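Local coordinates for ScaE cell-surface anchored scaffoldin protein (Ruminococcus flavefaciens, PDB 2ZF9) that probably anchors the cellulosome to the bacterial cell surface, binding a dockerin of its partner scaffoldin through its type III cohesin module, at residues Q16-G21 against L170-T175; K63-G68 against R95-K100; P75-I80 against D141-Q146; S109-T114 against T153-L158. All coordinates share one frame; numbering follows the deposited sequence.

Interaction 1: Q16-G21 against L170-T175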
loop_
_atom_site.group_PDB
_atom_site.type_symbol
_atom_site.label_atom_id
_atom_site.label_comp_id
_atom_site.label_asym_id
_atom_site.label_seq_id
_atom_site.Cartn_x
_atom_site.Cartn_y
_atom_site.Cartn_z
ATOM N N GLN A 16 -8.576 10.503 4.589
ATOM C CA GLN A 16 -9.794 10.706 5.354
ATOM C C GLN A 16 -10.071 9.532 6.305
ATOM O O GLN A 16 -9.658 8.400 6.029
ATOM C CB GLN A 16 -10.948 10.924 4.389
ATOM C CG GLN A 16 -10.736 12.186 3.525
ATOM C CD GLN A 16 -11.861 12.436 2.521
ATOM O OE1 GLN A 16 -12.974 11.934 2.677
ATOM N NE2 GLN A 16 -11.564 13.209 1.471
ATOM N N ALA A 17 -10.716 9.803 7.440
ATOM C CA ALA A 17 -10.945 8.751 8.424
ATOM C C ALA A 17 -11.903 7.733 7.862
ATOM O O ALA A 17 -12.903 8.097 7.235
ATOM C CB ALA A 17 -11.500 9.335 9.729
ATOM N N TYR A 18 -11.599 6.457 8.070
ATOM C CA TYR A 18 -12.513 5.401 7.693
ATOM C C TYR A 18 -13.696 5.365 8.666
ATOM O O TYR A 18 -13.511 5.410 9.893
ATOM C CB TYR A 18 -11.791 4.066 7.767
ATOM C CG TYR A 18 -12.603 2.928 7.232
ATOM C CD1 TYR A 18 -12.524 2.590 5.882
ATOM C CD2 TYR A 18 -13.445 2.195 8.063
ATOM C CE1 TYR A 18 -13.252 1.541 5.362
ATOM C CE2 TYR A 18 -14.214 1.132 7.554
ATOM C CZ TYR A 18 -14.096 0.812 6.202
ATOM O OH TYR A 18 -14.800 -0.227 5.667
ATOM N N ASP A 19 -14.900 5.232 8.121
ATOM C CA ASP A 19 -16.107 5.114 8.942
ATOM C C ASP A 19 -16.450 3.681 9.258
ATOM O O ASP A 19 -17.052 2.994 8.440
ATOM C CB ASP A 19 -17.301 5.721 8.210
ATOM C CG ASP A 19 -18.590 5.640 9.028
ATOM O OD1 ASP A 19 -18.536 5.323 10.249
ATOM O OD2 ASP A 19 -19.647 5.907 8.434
ATOM N N ALA A 20 -16.118 3.251 10.466
ATOM C CA ALA A 20 -16.416 1.902 10.928
ATOM C C ALA A 20 -17.834 1.759 11.523
ATOM O O ALA A 20 -18.223 0.671 11.957
ATOM C CB ALA A 20 -15.373 1.482 11.949
ATOM N N GLY A 21 -18.602 2.848 11.553
ATOM C CA GLY A 21 -20.022 2.749 11.903
ATOM C C GLY A 21 -20.104 2.207 13.311
ATOM O O GLY A 21 -19.353 2.667 14.195
ATOM N N LEU A 170 -15.419 -6.264 8.836
ATOM C CA LEU A 170 -14.603 -6.063 10.024
ATOM C C LEU A 170 -13.126 -6.015 9.660
ATOM O O LEU A 170 -12.385 -5.211 10.206
ATOM C CB LEU A 170 -14.809 -7.213 11.036
ATOM C CG LEU A 170 -16.055 -7.099 11.927
ATOM C CD1 LEU A 170 -16.309 -8.420 12.696
ATOM C CD2 LEU A 170 -15.956 -5.924 12.921
HETATM N N MSE A 171 -12.681 -6.938 8.795
HETATM C CA MSE A 171 -11.272 -6.961 8.419
HETATM C C MSE A 171 -10.947 -5.680 7.630
HETATM O O MSE A 171 -9.854 -5.148 7.750
HETATM C CB MSE A 171 -10.939 -8.237 7.617
HETATM C CG MSE A 171 -11.339 -8.192 6.176
HETATM SE SE MSE A 171 -10.620 -9.744 5.119
HETATM C CE MSE A 171 -9.130 -10.055 5.786
ATOM N N GLN A 172 -11.889 -5.196 6.814
ATOM C CA GLN A 172 -11.649 -3.926 6.098
ATOM C C GLN A 172 -11.538 -2.745 7.076
ATOM O O GLN A 172 -10.659 -1.895 6.940
ATOM C CB GLN A 172 -12.790 -3.629 5.127
ATOM C CG GLN A 172 -12.542 -2.420 4.231
ATOM C CD GLN A 172 -13.497 -2.433 3.061
ATOM O OE1 GLN A 172 -13.309 -3.181 2.112
ATOM N NE2 GLN A 172 -14.550 -1.642 3.155
ATOM N N ALA A 173 -12.475 -2.661 8.020
ATOM C CA ALA A 173 -12.447 -1.608 9.019
ATOM C C ALA A 173 -11.138 -1.689 9.803
ATOM O O ALA A 173 -10.502 -0.660 10.040
ATOM C CB ALA A 173 -13.658 -1.726 9.962
ATOM N N TRP A 174 -10.726 -2.904 10.195
ATOM C CA TRP A 174 -9.443 -3.040 10.889
ATOM C C TRP A 174 -8.322 -2.497 9.996
ATOM O O TRP A 174 -7.462 -1.752 10.454
ATOM C CB TRP A 174 -9.118 -4.508 11.310
ATOM C CG TRP A 174 -7.732 -4.553 11.907
ATOM C CD1 TRP A 174 -6.553 -4.730 11.242
ATOM C CD2 TRP A 174 -7.393 -4.288 13.278
ATOM N NE1 TRP A 174 -5.493 -4.627 12.136
ATOM C CE2 TRP A 174 -5.986 -4.346 13.385
ATOM C CE3 TRP A 174 -8.156 -4.015 14.428
ATOM C CZ2 TRP A 174 -5.313 -4.129 14.598
ATOM C CZ3 TRP A 174 -7.492 -3.806 15.655
ATOM C CH2 TRP A 174 -6.087 -3.890 15.731
ATOM N N THR A 175 -8.309 -2.908 8.738
ATOM C CA THR A 175 -7.184 -2.582 7.867
ATOM C C THR A 175 -6.953 -1.060 7.785
ATOM O O THR A 175 -5.843 -0.581 7.958
ATOM C CB THR A 175 -7.469 -3.099 6.469
ATOM O OG1 THR A 175 -7.438 -4.512 6.505
ATOM C CG2 THR A 175 -6.395 -2.634 5.453
#

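Interaction 2: K63-G68 against R95-K100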
loop_
_atom_site.group_PDB
_atom_site.type_symbol
_atom_site.label_atom_id
_atom_site.label_comp_id
_atom_site.label_asym_id
_atom_site.label_seq_id
_atom_site.Cartn_x
_atom_site.Cartn_y
_atom_site.Cartn_z
ATOM N N LYS A 63 -8.021 -15.226 3.404
ATOM C CA LYS A 63 -9.192 -14.520 3.976
ATOM C C LYS A 63 -9.702 -13.345 3.151
ATOM O O LYS A 63 -10.712 -12.710 3.510
ATOM C CB LYS A 63 -8.831 -13.955 5.360
ATOM C CG LYS A 63 -8.339 -14.989 6.373
ATOM C CD LYS A 63 -9.382 -16.053 6.618
ATOM C CE LYS A 63 -8.893 -17.048 7.694
ATOM N NZ LYS A 63 -10.023 -18.012 7.933
ATOM N N TYR A 64 -8.994 -13.004 2.089
ATOM C CA TYR A 64 -9.394 -11.851 1.291
ATOM C C TYR A 64 -9.272 -12.118 -0.193
ATOM O O TYR A 64 -8.661 -13.124 -0.618
ATOM C CB TYR A 64 -8.563 -10.599 1.713
ATOM C CG TYR A 64 -7.143 -10.627 1.142
ATOM C CD1 TYR A 64 -6.128 -11.365 1.770
ATOM C CD2 TYR A 64 -6.825 -9.939 -0.024
ATOM C CE1 TYR A 64 -4.836 -11.396 1.229
ATOM C CE2 TYR A 64 -5.533 -9.978 -0.576
ATOM C CZ TYR A 64 -4.553 -10.724 0.056
ATOM O OH TYR A 64 -3.290 -10.787 -0.463
ATOM N N ALA A 65 -9.848 -11.204 -0.981
ATOM C CA ALA A 65 -9.712 -11.215 -2.441
ATOM C C ALA A 65 -9.870 -9.821 -3.059
ATOM O O ALA A 65 -9.147 -9.497 -4.005
ATOM C CB ALA A 65 -10.754 -12.133 -3.078
ATOM N N ALA A 66 -10.884 -9.073 -2.606
ATOM C CA ALA A 66 -11.255 -7.800 -3.239
ATOM C C ALA A 66 -10.461 -6.685 -2.551
ATOM O O ALA A 66 -10.642 -6.463 -1.351
ATOM C CB ALA A 66 -12.719 -7.545 -3.071
ATOM N N THR A 67 -9.585 -6.001 -3.293
ATOM C CA THR A 67 -8.808 -4.877 -2.728
ATOM C C THR A 67 -8.878 -3.692 -3.679
ATOM O O THR A 67 -9.072 -3.847 -4.911
ATOM C CB THR A 67 -7.299 -5.198 -2.459
ATOM O OG1 THR A 67 -6.592 -5.327 -3.705
ATOM C CG2 THR A 67 -7.129 -6.479 -1.628
ATOM N N GLY A 68 -8.762 -2.511 -3.103
ATOM C CA GLY A 68 -8.686 -1.272 -3.892
ATOM C C GLY A 68 -7.808 -0.411 -3.006
ATOM O O GLY A 68 -8.198 -0.071 -1.872
ATOM N N ARG A 95 -0.657 -13.884 -6.222
ATOM C CA ARG A 95 -0.354 -14.856 -7.310
ATOM C C ARG A 95 -1.563 -15.666 -7.728
ATOM O O ARG A 95 -1.664 -16.054 -8.885
ATOM C CB ARG A 95 0.805 -15.806 -6.934
ATOM C CG ARG A 95 0.494 -16.685 -5.718
ATOM C CD ARG A 95 1.723 -17.520 -5.350
ATOM N NE ARG A 95 1.488 -18.460 -4.247
ATOM C CZ ARG A 95 1.562 -18.146 -2.957
ATOM N NH1 ARG A 95 1.838 -16.890 -2.564
ATOM N NH2 ARG A 95 1.387 -19.090 -2.053
ATOM N N LEU A 96 -2.497 -15.905 -6.803
ATOM C CA LEU A 96 -3.721 -16.640 -7.126
ATOM C C LEU A 96 -4.913 -15.739 -7.432
ATOM O O LEU A 96 -5.930 -16.225 -7.919
ATOM C CB LEU A 96 -4.121 -17.560 -5.969
ATOM C CG LEU A 96 -3.034 -18.495 -5.428
ATOM C CD1 LEU A 96 -3.644 -19.329 -4.298
ATOM C CD2 LEU A 96 -2.421 -19.370 -6.559
ATOM N N LEU A 97 -4.821 -14.434 -7.134
ATOM C CA LEU A 97 -5.970 -13.545 -7.404
ATOM C C LEU A 97 -6.198 -13.442 -8.898
ATOM O O LEU A 97 -5.251 -13.273 -9.650
ATOM C CB LEU A 97 -5.769 -12.160 -6.759
ATOM C CG LEU A 97 -5.594 -12.216 -5.238
ATOM C CD1 LEU A 97 -5.089 -10.866 -4.724
ATOM C CD2 LEU A 97 -6.874 -12.581 -4.510
ATOM N N GLU A 98 -7.457 -13.583 -9.340
ATOM C CA GLU A 98 -7.760 -13.655 -10.769
ATOM C C GLU A 98 -7.701 -12.298 -11.480
ATOM O O GLU A 98 -7.320 -12.244 -12.646
ATOM C CB GLU A 98 -9.125 -14.317 -10.966
ATOM C CG GLU A 98 -9.087 -15.759 -10.424
ATOM C CD GLU A 98 -10.472 -16.353 -10.133
ATOM O OE1 GLU A 98 -11.505 -15.754 -10.502
ATOM O OE2 GLU A 98 -10.495 -17.430 -9.527
ATOM N N LEU A 99 -8.033 -11.221 -10.758
ATOM C CA LEU A 99 -7.999 -9.848 -11.304
ATOM C C LEU A 99 -6.927 -9.042 -10.554
ATOM O O LEU A 99 -6.907 -9.022 -9.296
ATOM C CB LEU A 99 -9.354 -9.171 -11.102
ATOM C CG LEU A 99 -9.402 -7.634 -11.316
ATOM C CD1 LEU A 99 -8.965 -7.188 -12.729
ATOM C CD2 LEU A 99 -10.794 -7.045 -10.987
ATOM N N LYS A 100 -6.040 -8.396 -11.300
ATOM C CA LYS A 100 -5.022 -7.511 -10.705
ATOM C C LYS A 100 -4.801 -6.369 -11.682
ATOM O O LYS A 100 -4.523 -6.608 -12.867
ATOM C CB LYS A 100 -3.685 -8.240 -10.511
ATOM C CG LYS A 100 -3.737 -9.420 -9.567
ATOM C CD LYS A 100 -2.411 -10.141 -9.413
ATOM C CE LYS A 100 -2.162 -11.157 -10.523
ATOM N NZ LYS A 100 -2.603 -12.525 -10.170
#

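Interaction 3: P75-I80 against D141-Q146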
loop_
_atom_site.group_PDB
_atom_site.type_symbol
_atom_site.label_atom_id
_atom_site.label_comp_id
_atom_site.label_asym_id
_atom_site.label_seq_id
_atom_site.Cartn_x
_atom_site.Cartn_y
_atom_site.Cartn_z
ATOM N N PRO A 75 5.415 14.400 -3.188
ATOM C CA PRO A 75 5.402 14.913 -4.563
ATOM C C PRO A 75 6.815 15.149 -5.150
ATOM O O PRO A 75 6.967 15.266 -6.342
ATOM C CB PRO A 75 4.650 16.250 -4.441
ATOM C CG PRO A 75 3.938 16.187 -3.168
ATOM C CD PRO A 75 4.748 15.332 -2.257
ATOM N N LYS A 76 7.845 15.177 -4.318
ATOM C CA LYS A 76 9.208 15.279 -4.844
ATOM C C LYS A 76 9.711 13.978 -5.458
ATOM O O LYS A 76 10.732 13.975 -6.170
ATOM C CB LYS A 76 10.180 15.679 -3.725
ATOM C CG LYS A 76 10.097 17.145 -3.393
ATOM C CD LYS A 76 10.857 17.461 -2.123
ATOM C CE LYS A 76 10.727 18.939 -1.853
ATOM N NZ LYS A 76 11.424 19.324 -0.606
ATOM N N LEU A 77 9.054 12.866 -5.126
ATOM C CA LEU A 77 9.429 11.553 -5.707
ATOM C C LEU A 77 8.716 11.398 -7.024
ATOM O O LEU A 77 7.682 12.013 -7.229
ATOM C CB LEU A 77 9.027 10.399 -4.784
ATOM C CG LEU A 77 9.625 10.290 -3.373
ATOM C CD1 LEU A 77 9.019 9.074 -2.637
ATOM C CD2 LEU A 77 11.149 10.150 -3.438
ATOM N N LYS A 78 9.262 10.584 -7.919
ATOM C CA LYS A 78 8.625 10.329 -9.208
ATOM C C LYS A 78 8.402 8.831 -9.390
ATOM O O LYS A 78 9.340 8.055 -9.194
ATOM C CB LYS A 78 9.540 10.833 -10.320
ATOM C CG LYS A 78 8.931 10.845 -11.711
ATOM C CD LYS A 78 10.041 11.236 -12.742
ATOM C CE LYS A 78 9.610 11.005 -14.198
ATOM N NZ LYS A 78 10.807 10.818 -15.064
ATOM N N LEU A 79 7.191 8.449 -9.772
ATOM C CA LEU A 79 6.851 7.046 -10.088
ATOM C C LEU A 79 7.412 6.678 -11.451
ATOM O O LEU A 79 7.091 7.316 -12.457
ATOM C CB LEU A 79 5.339 6.830 -10.079
ATOM C CG LEU A 79 4.797 5.403 -10.320
ATOM C CD1 LEU A 79 5.162 4.425 -9.174
ATOM C CD2 LEU A 79 3.299 5.476 -10.463
ATOM N N ILE A 80 8.223 5.632 -11.480
ATOM C CA ILE A 80 8.879 5.205 -12.706
ATOM C C ILE A 80 8.212 3.948 -13.341
ATOM O O ILE A 80 8.370 2.859 -12.816
ATOM C CB ILE A 80 10.360 4.929 -12.448
ATOM C CG1 ILE A 80 11.060 6.148 -11.792
ATOM C CG2 ILE A 80 11.084 4.490 -13.740
ATOM C CD1 ILE A 80 10.913 7.490 -12.596
ATOM N N ASP A 141 17.066 13.650 4.666
ATOM C CA ASP A 141 15.797 13.877 3.925
ATOM C C ASP A 141 14.931 12.620 4.048
ATOM O O ASP A 141 15.479 11.525 4.045
ATOM C CB ASP A 141 16.051 14.196 2.439
ATOM C CG ASP A 141 16.454 15.658 2.203
ATOM O OD1 ASP A 141 16.252 16.502 3.100
ATOM O OD2 ASP A 141 16.988 15.959 1.124
ATOM N N LYS A 142 13.611 12.783 4.190
ATOM C CA LYS A 142 12.685 11.648 4.310
ATOM C C LYS A 142 11.483 11.929 3.433
ATOM O O LYS A 142 10.918 12.992 3.519
ATOM C CB LYS A 142 12.212 11.489 5.753
ATOM C CG LYS A 142 11.333 10.264 6.032
ATOM C CD LYS A 142 11.067 10.166 7.547
ATOM C CE LYS A 142 10.161 9.026 7.894
ATOM N NZ LYS A 142 10.136 8.851 9.379
ATOM N N TYR A 143 11.125 10.974 2.591
ATOM C CA TYR A 143 10.012 11.096 1.642
ATOM C C TYR A 143 9.010 9.992 1.972
ATOM O O TYR A 143 9.336 8.815 1.794
ATOM C CB TYR A 143 10.544 10.871 0.227
ATOM C CG TYR A 143 11.730 11.736 -0.130
ATOM C CD1 TYR A 143 11.544 13.051 -0.603
ATOM C CD2 TYR A 143 13.034 11.251 -0.008
ATOM C CE1 TYR A 143 12.648 13.857 -0.950
ATOM C CE2 TYR A 143 14.140 12.041 -0.349
ATOM C CZ TYR A 143 13.937 13.346 -0.799
ATOM O OH TYR A 143 15.008 14.130 -1.129
ATOM N N ASP A 144 7.823 10.366 2.477
ATOM C CA ASP A 144 6.796 9.405 2.931
ATOM C C ASP A 144 6.123 8.700 1.736
ATOM O O ASP A 144 5.921 9.303 0.668
ATOM C CB ASP A 144 5.696 10.120 3.757
ATOM C CG ASP A 144 6.184 10.601 5.092
ATOM O OD1 ASP A 144 7.053 9.939 5.684
ATOM O OD2 ASP A 144 5.676 11.634 5.551
ATOM N N VAL A 145 5.780 7.426 1.935
ATOM C CA VAL A 145 5.051 6.643 0.917
ATOM C C VAL A 145 3.967 5.892 1.692
ATOM O O VAL A 145 4.271 5.101 2.598
ATOM C CB VAL A 145 6.034 5.643 0.214
ATOM C CG1 VAL A 145 5.313 4.815 -0.874
ATOM C CG2 VAL A 145 7.237 6.394 -0.378
ATOM N N GLN A 146 2.713 6.124 1.300
ATOM C CA GLN A 146 1.575 5.888 2.158
ATOM C C GLN A 146 0.405 5.216 1.436
ATOM O O GLN A 146 0.095 5.530 0.282
ATOM C CB GLN A 146 1.071 7.224 2.717
ATOM C CG GLN A 146 2.085 7.958 3.572
ATOM C CD GLN A 146 1.544 9.299 4.073
ATOM O OE1 GLN A 146 0.803 9.997 3.370
ATOM N NE2 GLN A 146 1.920 9.653 5.277
#

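Interaction 4: S109-T114 against T153-L158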
loop_
_atom_site.group_PDB
_atom_site.type_symbol
_atom_site.label_atom_id
_atom_site.label_comp_id
_atom_site.label_asym_id
_atom_site.label_seq_id
_atom_site.Cartn_x
_atom_site.Cartn_y
_atom_site.Cartn_z
ATOM N N SER A 109 0.284 9.816 -6.890
ATOM C CA SER A 109 -0.458 8.657 -6.373
ATOM C C SER A 109 -0.859 7.719 -7.515
ATOM O O SER A 109 -1.046 8.160 -8.665
ATOM C CB SER A 109 -1.710 9.121 -5.594
ATOM O OG SER A 109 -2.699 9.654 -6.451
ATOM N N PHE A 110 -1.032 6.445 -7.181
ATOM C CA PHE A 110 -1.603 5.491 -8.128
ATOM C C PHE A 110 -2.580 4.551 -7.405
ATOM O O PHE A 110 -2.630 4.474 -6.179
ATOM C CB PHE A 110 -0.494 4.722 -8.919
ATOM C CG PHE A 110 0.392 3.843 -8.064
ATOM C CD1 PHE A 110 1.509 4.385 -7.395
ATOM C CD2 PHE A 110 0.130 2.473 -7.937
ATOM C CE1 PHE A 110 2.349 3.607 -6.602
ATOM C CE2 PHE A 110 0.975 1.654 -7.146
ATOM C CZ PHE A 110 2.088 2.200 -6.480
ATOM N N PHE A 111 -3.378 3.865 -8.186
ATOM C CA PHE A 111 -4.425 3.019 -7.646
ATOM C C PHE A 111 -4.158 1.587 -8.053
ATOM O O PHE A 111 -3.774 1.309 -9.213
ATOM C CB PHE A 111 -5.798 3.475 -8.169
ATOM C CG PHE A 111 -6.948 2.578 -7.737
ATOM C CD1 PHE A 111 -7.275 2.438 -6.380
ATOM C CD2 PHE A 111 -7.715 1.916 -8.687
ATOM C CE1 PHE A 111 -8.361 1.629 -5.968
ATOM C CE2 PHE A 111 -8.791 1.111 -8.320
ATOM C CZ PHE A 111 -9.134 0.968 -6.975
ATOM N N THR A 112 -4.350 0.680 -7.103
ATOM C CA THR A 112 -4.227 -0.762 -7.389
ATOM C C THR A 112 -5.522 -1.447 -6.995
ATOM O O THR A 112 -6.186 -1.011 -6.056
ATOM C CB THR A 112 -3.074 -1.409 -6.584
ATOM O OG1 THR A 112 -3.349 -1.286 -5.164
ATOM C CG2 THR A 112 -1.693 -0.758 -6.975
ATOM N N ALA A 113 -5.883 -2.535 -7.681
ATOM C CA ALA A 113 -7.142 -3.259 -7.376
ATOM C C ALA A 113 -6.936 -4.736 -7.672
ATOM O O ALA A 113 -6.172 -5.090 -8.562
ATOM C CB ALA A 113 -8.355 -2.716 -8.214
ATOM N N THR A 114 -7.547 -5.582 -6.847
ATOM C CA THR A 114 -7.501 -7.036 -7.058
ATOM C C THR A 114 -8.907 -7.569 -6.836
ATOM O O THR A 114 -9.748 -6.946 -6.163
ATOM C CB THR A 114 -6.553 -7.783 -6.083
ATOM O OG1 THR A 114 -7.076 -7.706 -4.744
ATOM C CG2 THR A 114 -5.090 -7.245 -6.136
ATOM N N THR A 153 -17.136 6.712 -4.810
ATOM C CA THR A 153 -18.155 5.932 -5.506
ATOM C C THR A 153 -17.571 5.022 -6.571
ATOM O O THR A 153 -18.210 4.044 -6.945
ATOM C CB THR A 153 -19.303 6.810 -6.101
ATOM O OG1 THR A 153 -18.820 7.581 -7.207
ATOM C CG2 THR A 153 -19.849 7.737 -5.051
ATOM N N THR A 154 -16.368 5.329 -7.066
ATOM C CA THR A 154 -15.690 4.478 -8.026
ATOM C C THR A 154 -14.249 4.335 -7.544
ATOM O O THR A 154 -13.763 5.163 -6.769
ATOM C CB THR A 154 -15.668 5.090 -9.461
ATOM O OG1 THR A 154 -14.928 6.314 -9.427
ATOM C CG2 THR A 154 -17.086 5.391 -9.990
ATOM N N ASN A 155 -13.568 3.283 -8.006
ATOM C CA ASN A 155 -12.234 2.929 -7.502
ATOM C C ASN A 155 -12.192 3.001 -5.978
ATOM O O ASN A 155 -11.282 3.608 -5.394
ATOM C CB ASN A 155 -11.157 3.805 -8.139
ATOM C CG ASN A 155 -11.092 3.635 -9.674
ATOM O OD1 ASN A 155 -11.493 2.598 -10.225
ATOM N ND2 ASN A 155 -10.594 4.664 -10.357
ATOM N N GLU A 156 -13.204 2.405 -5.335
ATOM C CA GLU A 156 -13.275 2.448 -3.886
ATOM C C GLU A 156 -12.058 1.845 -3.224
ATOM O O GLU A 156 -11.460 0.882 -3.753
ATOM C CB GLU A 156 -14.490 1.676 -3.390
ATOM C CG GLU A 156 -15.829 2.353 -3.626
ATOM C CD GLU A 156 -16.950 1.387 -3.264
ATOM O OE1 GLU A 156 -17.481 1.479 -2.137
ATOM O OE2 GLU A 156 -17.215 0.469 -4.069
ATOM N N ASP A 157 -11.732 2.385 -2.044
ATOM C CA ASP A 157 -10.733 1.796 -1.190
ATOM C C ASP A 157 -11.352 0.623 -0.431
ATOM O O ASP A 157 -12.363 0.768 0.290
ATOM C CB ASP A 157 -10.154 2.836 -0.236
ATOM C CG ASP A 157 -9.399 3.966 -0.974
ATOM O OD1 ASP A 157 -8.492 3.667 -1.787
ATOM O OD2 ASP A 157 -9.726 5.148 -0.713
ATOM N N LEU A 158 -10.763 -0.547 -0.624
ATOM C CA LEU A 158 -11.361 -1.792 -0.162
ATOM C C LEU A 158 -10.275 -2.766 0.279
ATOM O O LEU A 158 -9.174 -2.776 -0.267
ATOM C CB LEU A 158 -12.145 -2.498 -1.284
ATOM C CG LEU A 158 -13.390 -1.851 -1.886
ATOM C CD1 LEU A 158 -13.882 -2.742 -3.007
ATOM C CD2 LEU A 158 -14.493 -1.635 -0.826
#

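Interaction 1: Q16-G21 against L170-T175
Tyr18 and Gln172 both hold CG opposite their backbone N (chi1 -173° in each), and these torsions send the phenol ring and the extended amide chain across the gap to meet nearly at a right angle. Gln172 NE2 donates to Tyr18 OH at 2.9 Å in an almost straight bond (169°). The hydroxyl lies in the amide plane, and NE2 lies in the plane of the ring at its edge; the two planes themselves stand 81° apart. Beside the bond, Tyr18 CE2 comes obliquely onto the helix backbone, 3.6 Å from Ala173 CA, while Gln172 O sits over a face of the ring. Farther along the loop, Ala20 CB rests 4.1 Å from Ala173 CB. Asp19 closes an Asx turn there, its OD1 accepting from Gly21 N. The contact thus lays the loop after strand 14-15 against helix 166-178, with Tyr149 meeting the tyrosine ring. A phenylalanine in place of Tyr18 could still cover Ala173 but would probably leave Gln172 NE2 without its acceptor. Because Gln172 OE1 also accepts from the backbone N of Phe159, the amide is gripped at both ends, which fixes its orientation and ties loop, helix and strand 158-160 together.

Interaction 2: K63-G68 against R95-K100
Leu97 directs its side chain at Ala65 and Tyr64, and its atoms close the distance step by step. Leu97 CB points toward the 63-68 segment yet is still 6.2 Å from Ala65 CB. A chi1 of -59° then keeps CG on the backbone N side of the residue, where Leu97 CG remains 5.1 Å from Ala65 CA. The two methyls make the contact proper. CD2 settles on the backbone of Ala65, 3.8 Å from its CA, with the carbonyl O and CB of the same residue close by. CD1 takes the other direction and reaches Tyr64 CE2 at 4.3 Å, approaching the ring obliquely; it also touches the Thr114 side chain. In the beta-sandwich of the cohesin module, strand 66-73 and strand 99-106 both flank strand 109-115, so Leu97 bridges the beginnings of two strands that share a neighbour. Each beginning carries a classic beta bulge, formed by Ala65 and Ala66 opposite Thr160 in one and by Glu98 and Leu99 opposite Gly115 in the other. The tyrosine is held from elsewhere, its ring stacked with Phe159 and its OH bonded to Lys122 O. On the other side of the contact, Lys100 folds back along its own segment, and its NZ donates to Leu97 O at 2.8 Å within the carbonyl plane (C=O...N 152°). The same ammonium also bonds Ala94 O.

Interaction 3: P75-I80 against D141-Q146
Leu77 and Tyr143 interlock within the beta-sandwich of the cohesin module, where the segment leading into strand 78-79 is packed against strand 142-149. Both side chains leave the backbone with CG anti to the carbonyl carbon (chi1 -62° in Leu77, -52° in Tyr143), and the leucine fork then lies against the base of the tyrosine. CD1 lies 3.7 Å from Tyr143 CB and continues to Val145 CG2 at 3.9 Å. CD2 goes over the ring instead, a CH-pi contact 4.2 Å from the centroid and 28° off the normal. Val145 presents CG2 to the leucine because CG1 takes the position across from the backbone N. Ile185 and Leu131 also touch Leu77, so the methyls lie among side chains of several strands. Replacing Leu77 by an alanine would remove both methyls, and is likely to open a gap beside Val145 and leave the Tyr143 ring with less to rest on. Lys76 adds an outer, solvent-facing touch; its aliphatic chain runs out extended and crosses the tyrosine at about a right angle. Its CB approaches the ring obliquely, 4.1 Å from Tyr143 CE1, and its CD comes within 4.2 Å of that same carbon.

Interaction 4: S109-T114 against T153-L158
Phe111 meets Asn155 face-on, and here the contact is tight. A chi1 of 176° swings the phenylalanine ring away from its own backbone N, and it reaches out from the strand under the loop. Asn155 CB sits over one face, 3.8 Å from the ring centroid and 21° off the normal, displaced toward the rim on the side of CE2. The amide follows the same face: its plane is inclined only 29° to the ring, a stacked pose that puts Asn155 OD1 3.6 Å from Phe111 CE2. The loop backbone adds to this cover, with Asn155 CA 3.7 Å from CZ of the phenylalanine. Phe111 and Phe110 lie on a strand between 66-73 and 99-106 in the cohesin beta-sandwich; Phe110 meets the Phe129 ring edge-to-face, whereas Phe111 packs against the 153-158 loop. In related cohesins the sheet containing the equivalent strands provides the dockerin-binding face, so this loop probably lies near that surface. Toward Glu156 the packing thins. Glu156 O is close to the ring plane, at the edge, 3.9 Å from Phe111 CE1, but the glutamate side chain departs from the strand into an exposed position and comes no nearer than 6.5 Å. Asp157 turns to other partners: OD1 accepts from His70 ND1, whose ring also meets that of Phe111, and OD2 forms a salt bridge with Arg152 NE.

How the interactions relate
Interactions 1, 2 and 4 touch one another at one end of the module. Interaction 1 touches interaction 2 through Met171 SE, 3.4 Å from Lys63 O, and meets interaction 4 where Gln172 OE1 approaches Leu158 CA. Interactions 2 and 4, with centres about 13 Å apart, are coupled through Thr114: its OG1 lies 2.6 Å from Thr67 OG1, a probable hydrogen bond. Interaction 3 lies across the centre of the chain from interactions 1 and 2, both centres about 26 Å away, yet Leu79 CD2 packs 3.7 Å from Phe110 CD1 of interaction 4. In sequence, interaction 1 encloses all the others.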